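Local coordinates for protein ribosomal RNA small subunit methyltransferase E (PDB 5O95) that probably methylates the N3 position of a specific uridine in 16S ribosomal RNA, using S-adenosyl-L-methionine as the methyl donor, at residues 28-31 and 32-36. Numbering follows the deposited sequence.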
loop_
_atom_site.group_PDB
_atom_site.type_symbol
_atom_site.label_atom_id
_atom_site.label_comp_id
_atom_site.label_asym_id
_atom_site.label_seq_id
_atom_site.Cartn_x
_atom_site.Cartn_y
_atom_site.Cartn_z
ATOM N N GLY B 28 -8.381 -11.899 -25.958
ATOM C CA GLY B 28 -7.798 -11.667 -27.270
ATOM C C GLY B 28 -7.518 -10.199 -27.508
ATOM O O GLY B 28 -6.517 -9.842 -28.133
ATOM N N GLN B 29 -8.416 -9.331 -27.032
ATOM C CA GLN B 29 -8.163 -7.895 -27.068
ATOM C C GLN B 29 -6.945 -7.535 -26.227
ATOM O O GLN B 29 -6.065 -6.788 -26.671
ATOM C CB GLN B 29 -9.408 -7.155 -26.558
ATOM C CG GLN B 29 -9.176 -5.691 -26.168
ATOM C CD GLN B 29 -8.933 -4.801 -27.368
ATOM O OE1 GLN B 29 -9.194 -5.191 -28.508
ATOM N NE2 GLN B 29 -8.431 -3.595 -27.119
ATOM N N HIS B 30 -6.887 -8.055 -24.999
ATOM C CA HIS B 30 -5.756 -7.793 -24.115
ATOM C C HIS B 30 -4.445 -8.259 -24.739
ATOM O O HIS B 30 -3.446 -7.535 -24.723
ATOM C CB HIS B 30 -5.992 -8.482 -22.774
ATOM C CG HIS B 30 -4.925 -8.227 -21.759
ATOM N ND1 HIS B 30 -4.146 -7.092 -21.769
ATOM C CD2 HIS B 30 -4.530 -8.946 -20.682
ATOM C CE1 HIS B 30 -3.304 -7.130 -20.752
ATOM N NE2 HIS B 30 -3.516 -8.244 -20.076
ATOM N N VAL B 31 -4.428 -9.475 -25.301
ATOM C CA VAL B 31 -3.166 -10.052 -25.771
ATOM C C VAL B 31 -2.773 -9.511 -27.144
ATOM O O VAL B 31 -1.608 -9.168 -27.384
ATOM C CB VAL B 31 -3.243 -11.587 -25.769
ATOM C CG1 VAL B 31 -2.085 -12.171 -26.573
ATOM C CG2 VAL B 31 -3.247 -12.125 -24.363
ATOM N N GLY B 32 -3.720 -9.449 -28.073
ATOM C CA GLY B 32 -3.410 -9.060 -29.431
ATOM C C GLY B 32 -3.335 -7.558 -29.624
ATOM O O GLY B 32 -2.498 -7.078 -30.394
ATOM N N VAL B 33 -4.185 -6.802 -28.927
ATOM C CA VAL B 33 -4.294 -5.365 -29.158
ATOM C C VAL B 33 -3.558 -4.557 -28.094
ATOM O O VAL B 33 -2.705 -3.726 -28.424
ATOM C CB VAL B 33 -5.763 -4.918 -29.297
ATOM C CG1 VAL B 33 -5.843 -3.410 -29.489
ATOM C CG2 VAL B 33 -6.431 -5.648 -30.456
ATOM N N VAL B 34 -3.889 -4.771 -26.818
ATOM C CA VAL B 34 -3.255 -3.997 -25.751
ATOM C C VAL B 34 -1.772 -4.334 -25.643
ATOM O O VAL B 34 -0.916 -3.443 -25.649
ATOM C CB VAL B 34 -3.989 -4.190 -24.413
ATOM C CG1 VAL B 34 -3.268 -3.430 -23.302
ATOM C CG2 VAL B 34 -5.431 -3.730 -24.531
ATOM N N LEU B 35 -1.443 -5.620 -25.533
ATOM C CA LEU B 35 -0.052 -6.041 -25.414
ATOM C C LEU B 35 0.645 -6.204 -26.758
ATOM O O LEU B 35 1.875 -6.335 -26.785
ATOM C CB LEU B 35 0.043 -7.356 -24.628
ATOM C CG LEU B 35 -0.504 -7.367 -23.200
ATOM C CD1 LEU B 35 -0.318 -8.748 -22.583
ATOM C CD2 LEU B 35 0.149 -6.294 -22.342
ATOM N N ARG B 36 -0.101 -6.224 -27.862
ATOM C CA ARG B 36 0.468 -6.307 -29.212
ATOM C C ARG B 36 1.345 -7.544 -29.415
ATOM O O ARG B 36 2.349 -7.500 -30.130
ATOM C CB ARG B 36 1.242 -5.044 -29.585
ATOM C CG ARG B 36 0.421 -3.810 -29.541
ATOM C CD ARG B 36 1.238 -2.682 -30.093
ATOM N NE ARG B 36 0.476 -1.453 -30.175
ATOM C CZ ARG B 36 1.049 -0.265 -30.272
ATOM N NH1 ARG B 36 2.370 -0.195 -30.283
ATOM N NH2 ARG B 36 0.313 0.834 -30.347
#
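The carbonyls of Gln29 and His30 accept hydrogen bonds from the end of helix 25-34 and the residue after it, where the backbone widens from alpha-type to pi-type bonding. Gly32 N still bonds to Gly28 O at 2.8 Å, four residues back. Gln29 O then accepts two hydrogens, from Val33 N at 2.9 Å and from Val34 N at 3.0 Å. The Val34 bond is the straighter one, with an N-H...O angle of 164°, while Val33 N lies above the carbonyl plane. Leu35 N reaches five residues back to His30 O, also at 2.9 Å. Arg36, beyond the helix, is the first residue to leave helical backbone angles and has positive phi.

Gln29 bends at chi2 (71°), which brings its amide back over Val33. Its OE1 meets Val33 CG2 at 3.4 Å, and NE2 lies near CG1. His30 has CG anti to the backbone N (chi1 -177°), beside the carbonyl carbon, and its ring meets Val34 and Leu35. Leu35 CD1 lies over one face, offset toward the rim, a CH-pi contact at 4.2 Å from the ring centroid. Val34 CB sits at the ring edge, near ND1.

Val31 and His30 both touch Ile9 of strand 8-10, which places this helix end against the sheet of the PUA domain. The shared carbonyl of Gln29 joins the two bonding patterns. The side-chain contacts set an amide and an imidazole against aliphatic carbons, so the backbone bonds supply the directional part.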